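Local coordinates for 2-dehydropantoate 2-reductase (Enterococcus faecium DO, PDB 5X20), which probably catalyses the reduction of ketopantoate to pantoate, a step of pantothenate biosynthesis, and binds a nicotinamide-adenine-dinucleotide cofactor, at residues Q82-L87 and I113-P118; I3-A8 and L73-T78. All coordinates share one frame; numbering follows the deposited sequence.

Contact 1 of 2, residues Q82-L87 and I113-P118; sequences QLEKML and IEKFVP. With NAD (nicotinamide-adenine-dinucleotide), chain G.
Leu87 and Phe116 meet at the centre of this contact, where helix 83-90 of the Rossmann-type nucleotide-binding domain packs against the turn that follows helix 109-113. CB of Leu87 sits over one face of the Phe116 ring, 3.8 Å from its centroid and 13° off the normal, a CH-pi contact. The backbone takes part as well: Leu87 O lies 3.7 Å from Phe116 CD2. With CG anti to its carbonyl carbon (chi1 -74°), Leu87 sends CD1 on past the ring to Ile113, reaching its CA at 4.0 Å and its CG1 slightly farther off. Leu83, one helical turn earlier, adds a looser touch, CD2 to Ile113 CG1 at 4.4 Å. Leu83, Leu87 and Ile113 all rest on Leu76 of strand 73-76, so helix 83-90 and the end of helix 109-113 meet over the same residue of the central sheet. The turn itself is tied by backbone bonds from Phe116 N and, weakly, Val117 N to Ile113 O.

Farther out the contact becomes polar. The extended chain of Glu84 projects outward from the helix, CG anti to the backbone N, and slants across the bent chain of Lys115. Lys115 NZ and Glu84 OE2 form a salt bridge at 3.4 Å, its hydrogen bond weak, and a bound glycerol, probably from the crystallisation liquor, bonds to the same oxygen. At the start of 82-87, Gln82 reaches away from the turn to the cofactor: its OE1 accepts from Lys79 N, which helps place the amide, and NE2 donates to O4B of NAD over 3.1 Å, with an N-H...O angle of 162°.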
# COMPACT_ATOMS: atom_id res chain seq x y z
N GLN A 82 14.33 11.67 -15.41
CA GLN A 82 14.79 12.13 -16.71
C GLN A 82 15.83 13.26 -16.59
O GLN A 82 16.40 13.66 -17.56
CB GLN A 82 13.61 12.62 -17.55
CG GLN A 82 12.45 11.68 -17.72
CD GLN A 82 11.18 12.44 -18.09
OE1 GLN A 82 10.86 13.45 -17.48
NE2 GLN A 82 10.46 11.97 -19.12
N LEU A 83 16.06 13.77 -15.39
CA LEU A 83 16.85 14.98 -15.22
C LEU A 83 18.29 14.86 -15.71
O LEU A 83 18.77 15.75 -16.39
CB LEU A 83 16.84 15.40 -13.76
CG LEU A 83 17.63 16.63 -13.44
CD1 LEU A 83 17.08 17.84 -14.14
CD2 LEU A 83 17.61 16.87 -11.94
N GLU A 84 18.97 13.80 -15.34
CA GLU A 84 20.35 13.63 -15.73
C GLU A 84 20.52 13.57 -17.26
O GLU A 84 21.35 14.24 -17.84
CB GLU A 84 20.94 12.39 -15.06
CG GLU A 84 22.40 12.17 -15.42
CD GLU A 84 23.17 11.28 -14.47
OE1 GLU A 84 22.75 10.10 -14.33
OE2 GLU A 84 24.25 11.73 -13.95
N LYS A 85 19.80 12.68 -17.89
CA LYS A 85 19.86 12.52 -19.31
C LYS A 85 19.53 13.84 -20.00
O LYS A 85 20.19 14.20 -20.99
CB LYS A 85 18.94 11.36 -19.72
CG LYS A 85 18.71 11.18 -21.19
CD LYS A 85 19.92 10.61 -21.86
CE LYS A 85 19.61 10.15 -23.27
NZ LYS A 85 20.85 10.25 -24.09
N MET A 86 18.59 14.60 -19.47
CA MET A 86 18.24 15.88 -20.07
C MET A 86 19.42 16.84 -19.98
O MET A 86 19.74 17.53 -20.96
CB MET A 86 17.00 16.52 -19.40
CG MET A 86 16.73 17.96 -19.78
SD MET A 86 16.22 18.19 -21.49
CE MET A 86 14.54 17.55 -21.44
N LEU A 87 20.07 16.89 -18.81
CA LEU A 87 21.23 17.72 -18.62
C LEU A 87 22.38 17.30 -19.57
O LEU A 87 23.08 18.17 -20.08
CB LEU A 87 21.69 17.73 -17.18
CG LEU A 87 20.81 18.55 -16.25
CD1 LEU A 87 21.08 18.22 -14.81
CD2 LEU A 87 20.98 20.04 -16.49
N ILE A 113 22.68 18.52 -10.72
CA ILE A 113 22.79 19.73 -11.51
C ILE A 113 24.24 20.27 -11.45
O ILE A 113 24.76 20.74 -12.46
CB ILE A 113 21.79 20.77 -11.08
CG1 ILE A 113 20.38 20.26 -11.36
CG2 ILE A 113 22.00 22.06 -11.83
CD1 ILE A 113 19.29 21.09 -10.69
N GLU A 114 24.88 20.13 -10.31
CA GLU A 114 26.27 20.52 -10.12
C GLU A 114 27.29 19.72 -10.92
O GLU A 114 28.42 20.18 -11.11
CB GLU A 114 26.68 20.39 -8.66
CG GLU A 114 26.23 21.58 -7.82
CD GLU A 114 26.03 21.24 -6.34
OE1 GLU A 114 26.65 20.29 -5.85
OE2 GLU A 114 25.22 21.91 -5.64
N LYS A 115 26.91 18.57 -11.46
CA LYS A 115 27.77 17.88 -12.41
C LYS A 115 27.83 18.51 -13.78
O LYS A 115 28.75 18.22 -14.52
CB LYS A 115 27.41 16.41 -12.55
CG LYS A 115 26.97 15.78 -11.27
CD LYS A 115 27.45 14.39 -11.02
CE LYS A 115 27.03 13.42 -12.13
NZ LYS A 115 26.66 12.06 -11.57
N PHE A 116 26.87 19.38 -14.11
CA PHE A 116 26.78 20.00 -15.43
C PHE A 116 26.85 21.51 -15.41
O PHE A 116 27.10 22.12 -16.41
CB PHE A 116 25.46 19.61 -16.09
CG PHE A 116 25.35 18.17 -16.34
CD1 PHE A 116 24.88 17.31 -15.35
CD2 PHE A 116 25.70 17.65 -17.56
CE1 PHE A 116 24.83 15.93 -15.56
CE2 PHE A 116 25.65 16.30 -17.78
CZ PHE A 116 25.21 15.43 -16.78
N VAL A 117 26.59 22.13 -14.27
CA VAL A 117 26.40 23.57 -14.24
C VAL A 117 27.27 24.12 -13.15
O VAL A 117 27.31 23.57 -12.07
CB VAL A 117 24.92 23.94 -13.93
CG1 VAL A 117 24.71 25.46 -13.98
CG2 VAL A 117 23.97 23.23 -14.89
N PRO A 118 27.95 25.23 -13.42
CA PRO A 118 28.72 25.89 -12.37
C PRO A 118 27.79 26.35 -11.24
O PRO A 118 26.65 26.78 -11.46
CB PRO A 118 29.34 27.10 -13.07
CG PRO A 118 28.85 27.10 -14.50
CD PRO A 118 28.15 25.82 -14.76
PA NAD G . 5.22 15.32 -16.99
O1A NAD G . 5.29 13.84 -16.77
O2A NAD G . 3.96 15.97 -17.56
O5B NAD G . 6.39 15.72 -17.99
C5B NAD G . 7.72 15.30 -17.75
C4B NAD G . 8.41 14.91 -19.04
O4B NAD G . 7.92 13.64 -19.38
C3B NAD G . 8.11 15.81 -20.24
O3B NAD G . 9.25 15.86 -21.05
C2B NAD G . 7.03 15.08 -20.96
O2B NAD G . 6.87 15.36 -22.34
C1B NAD G . 7.51 13.67 -20.71
N9A NAD G . 6.38 12.76 -20.88
C8A NAD G . 5.18 12.89 -20.34
N7A NAD G . 4.39 11.89 -20.74
C5A NAD G . 5.10 11.13 -21.57
C6A NAD G . 4.84 9.91 -22.35
N6A NAD G . 3.64 9.29 -22.32
N1A NAD G . 5.86 9.48 -23.09
C2A NAD G . 7.07 10.06 -23.11
N3A NAD G . 7.39 11.18 -22.46
C4A NAD G . 6.43 11.73 -21.67
O3 NAD G . 5.62 15.89 -15.56
PN NAD G . 5.15 17.26 -14.86
O1N NAD G . 3.78 16.93 -14.25
O2N NAD G . 5.32 18.49 -15.69
O5D NAD G . 6.14 17.25 -13.60
C5D NAD G . 7.42 17.87 -13.71
C4D NAD G . 8.01 18.18 -12.33
O4D NAD G . 7.15 19.12 -11.66
C3D NAD G . 7.99 16.90 -11.51
O3D NAD G . 9.12 16.78 -10.68
C2D NAD G . 6.70 17.02 -10.70
O2D NAD G . 6.71 16.26 -9.48
C1D NAD G . 6.66 18.52 -10.46
N1N NAD G . 5.36 19.08 -10.13
C2N NAD G . 4.29 18.74 -10.89
C3N NAD G . 3.02 19.26 -10.56
C7N NAD G . 1.78 18.98 -11.38
O7N NAD G . 0.72 19.48 -11.03
N7N NAD G . 1.84 18.34 -12.56
C4N NAD G . 2.94 20.17 -9.49
C5N NAD G . 4.11 20.55 -8.77
C6N NAD G . 5.32 20.02 -9.12

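Contact 2 of 2, residues I3-A8 and L73-T78; sequences IAIAGA and LIILFT. With NAD (nicotinamide-adenine-dinucleotide), chain G.
Ile3, Ile5, Leu73 and Ile75 share one face of the central sheet of the Rossmann fold, where strands 2-6 and 73-76 run as parallel neighbours; the axes of 3-6 and 73-76 are 21° apart. On this face the paired side chains lie side by side and point the same way. CG2 of Ile3, anti to the backbone N, meets CD2 of Leu73 at 4.0 Å and also reaches CD1 of Ile75. That same methyl of Ile75 touches Ile5 CD1 at 4.1 Å, and Leu19 of helix 10-21 covers Ile3 and Ile75.

The other face carries Ala4, Ala6, Ile74 and Leu76. Here Ala6 CB touches two longer neighbours that lie to the same side of it, 3.8 Å from Ile74 CG2 and 4.0 Å from Leu76 CD2. Met86 of helix 83-90 packs on Ala6 from this side.

Four backbone hydrogen bonds join the strands, passing from Ala4 N to Leu73 O, Ile75 N to Ala4 O, Ala6 N to Ile75 O and Phe77 N to Ala6 O. In the third the donor is tilted 27° from the carbonyl plane; in the other three it lies nearly in line with C=O.

Beyond the strands both segments turn toward the dinucleotide. Gly7, first glycine of what is probably the family's GxGxxG motif, has a positive phi of 105° and lets the backbone of Phe77-Thr78 come close, its CA 3.7 Å from Thr78 CG2. The Phe77 ring swings away from Gly7, stacks edge-to-face with Phe15 and presents its edge to the nicotinamide ribose, CD1 lying 3.7 Å from O4D of NAD. Its backbone comes nearer still, Phe77 O to C5D of NAD at 3.3 Å.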
# COMPACT_ATOMS: atom_id res chain seq x y z
N ILE A 3 14.41 32.10 -22.87
CA ILE A 3 14.20 31.10 -21.85
C ILE A 3 13.97 29.77 -22.50
O ILE A 3 13.14 29.63 -23.40
CB ILE A 3 12.98 31.43 -20.97
CG1 ILE A 3 13.15 32.81 -20.33
CG2 ILE A 3 12.86 30.40 -19.86
CD1 ILE A 3 11.89 33.42 -19.75
N ALA A 4 14.74 28.77 -22.05
CA ALA A 4 14.52 27.41 -22.47
C ALA A 4 13.82 26.69 -21.32
O ALA A 4 14.19 26.82 -20.14
CB ALA A 4 15.83 26.75 -22.78
N ILE A 5 12.78 25.94 -21.68
CA ILE A 5 12.07 25.09 -20.75
C ILE A 5 12.56 23.67 -21.05
O ILE A 5 12.23 23.08 -22.11
CB ILE A 5 10.56 25.10 -20.99
CG1 ILE A 5 9.99 26.52 -20.87
CG2 ILE A 5 9.88 24.13 -20.02
CD1 ILE A 5 10.10 27.19 -19.52
N ALA A 6 13.36 23.13 -20.15
CA ALA A 6 13.93 21.82 -20.38
C ALA A 6 12.94 20.94 -19.65
O ALA A 6 12.92 20.90 -18.43
CB ALA A 6 15.36 21.77 -19.84
N GLY A 7 12.14 20.22 -20.43
CA GLY A 7 11.19 19.26 -19.90
C GLY A 7 9.81 19.88 -20.02
O GLY A 7 9.28 20.42 -19.05
N ALA A 8 9.24 19.83 -21.22
CA ALA A 8 8.05 20.60 -21.50
C ALA A 8 6.81 19.72 -21.39
O ALA A 8 5.99 19.67 -22.28
CB ALA A 8 8.15 21.25 -22.86
N LEU A 73 18.27 31.60 -19.64
CA LEU A 73 17.64 30.96 -18.50
C LEU A 73 17.11 29.63 -18.95
O LEU A 73 16.38 29.57 -19.94
CB LEU A 73 16.48 31.80 -17.91
CG LEU A 73 15.63 31.08 -16.84
CD1 LEU A 73 16.45 30.73 -15.61
CD2 LEU A 73 14.40 31.90 -16.45
N ILE A 74 17.53 28.58 -18.26
CA ILE A 74 16.99 27.22 -18.43
C ILE A 74 16.19 26.84 -17.20
O ILE A 74 16.69 26.94 -16.08
CB ILE A 74 18.08 26.19 -18.60
CG1 ILE A 74 18.96 26.55 -19.79
CG2 ILE A 74 17.47 24.81 -18.79
CD1 ILE A 74 20.21 25.66 -19.97
N ILE A 75 14.93 26.48 -17.41
CA ILE A 75 14.05 26.04 -16.33
C ILE A 75 13.83 24.56 -16.47
O ILE A 75 13.30 24.10 -17.47
CB ILE A 75 12.71 26.73 -16.34
CG1 ILE A 75 12.92 28.24 -16.23
CG2 ILE A 75 11.87 26.22 -15.18
CD1 ILE A 75 11.63 29.06 -16.20
N LEU A 76 14.29 23.79 -15.50
CA LEU A 76 14.18 22.35 -15.57
C LEU A 76 12.85 21.95 -15.06
O LEU A 76 12.47 22.39 -13.98
CB LEU A 76 15.28 21.67 -14.76
CG LEU A 76 16.71 22.00 -15.13
CD1 LEU A 76 17.64 21.76 -13.95
CD2 LEU A 76 17.21 21.22 -16.36
N PHE A 77 12.15 21.12 -15.85
CA PHE A 77 10.84 20.62 -15.49
C PHE A 77 10.58 19.20 -16.00
O PHE A 77 9.43 18.82 -16.21
CB PHE A 77 9.74 21.58 -15.94
CG PHE A 77 9.16 22.40 -14.83
CD1 PHE A 77 8.78 21.80 -13.64
CD2 PHE A 77 9.00 23.76 -14.96
CE1 PHE A 77 8.25 22.55 -12.60
CE2 PHE A 77 8.47 24.52 -13.93
CZ PHE A 77 8.10 23.91 -12.75
N THR A 78 11.64 18.41 -16.18
CA THR A 78 11.46 16.97 -16.36
C THR A 78 10.96 16.31 -15.05
O THR A 78 10.93 16.93 -13.98
CB THR A 78 12.76 16.27 -16.76
OG1 THR A 78 13.71 16.35 -15.68
CG2 THR A 78 13.34 16.86 -18.01
PA NAD G . 5.22 15.32 -16.99
O1A NAD G . 5.29 13.84 -16.77
O2A NAD G . 3.96 15.97 -17.56
O5B NAD G . 6.39 15.72 -17.99
C5B NAD G . 7.72 15.30 -17.75
C4B NAD G . 8.41 14.91 -19.04
O4B NAD G . 7.92 13.64 -19.38
C3B NAD G . 8.11 15.81 -20.24
O3B NAD G . 9.25 15.86 -21.05
C2B NAD G . 7.03 15.08 -20.96
O2B NAD G . 6.87 15.36 -22.34
C1B NAD G . 7.51 13.67 -20.71
N9A NAD G . 6.38 12.76 -20.88
C8A NAD G . 5.18 12.89 -20.34
N7A NAD G . 4.39 11.89 -20.74
C5A NAD G . 5.10 11.13 -21.57
C6A NAD G . 4.84 9.91 -22.35
N6A NAD G . 3.64 9.29 -22.32
N1A NAD G . 5.86 9.48 -23.09
C2A NAD G . 7.07 10.06 -23.11
N3A NAD G . 7.39 11.18 -22.46
C4A NAD G . 6.43 11.73 -21.67
O3 NAD G . 5.62 15.89 -15.56
PN NAD G . 5.15 17.26 -14.86
O1N NAD G . 3.78 16.93 -14.25
O2N NAD G . 5.32 18.49 -15.69
O5D NAD G . 6.14 17.25 -13.60
C5D NAD G . 7.42 17.87 -13.71
C4D NAD G . 8.01 18.18 -12.33
O4D NAD G . 7.15 19.12 -11.66
C3D NAD G . 7.99 16.90 -11.51
O3D NAD G . 9.12 16.78 -10.68
C2D NAD G . 6.70 17.02 -10.70
O2D NAD G . 6.71 16.26 -9.48
C1D NAD G . 6.66 18.52 -10.46
N1N NAD G . 5.36 19.08 -10.13
C2N NAD G . 4.29 18.74 -10.89
C3N NAD G . 3.02 19.26 -10.56
C7N NAD G . 1.78 18.98 -11.38
O7N NAD G . 0.72 19.48 -11.03
N7N NAD G . 1.84 18.34 -12.56
C4N NAD G . 2.94 20.17 -9.49
C5N NAD G . 4.11 20.55 -8.77
C6N NAD G . 5.32 20.02 -9.12

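Starting at the N terminus, strand 2-6 leads into the glycine-rich turn and helix 10-21; the chain then passes through strands 25-30 to 59-61 before strand 73-76 returns beside the first strand, closing contact 2 over 64 intervening residues. Contact 1 follows in series, with neither nesting nor crossing: helix 83-90 leaves the end of strand 73-76, and 25 residues later, past strand 99-102 and helix 109-113, the turn at 113-118 comes back to it. The centres of the two contacts are about 12 Å apart, and the contacts touch directly, Met86 CE packing on Thr78 CG2. Sheet, helix layer and peripheral turn are thus joined, and both contacts reach NAD.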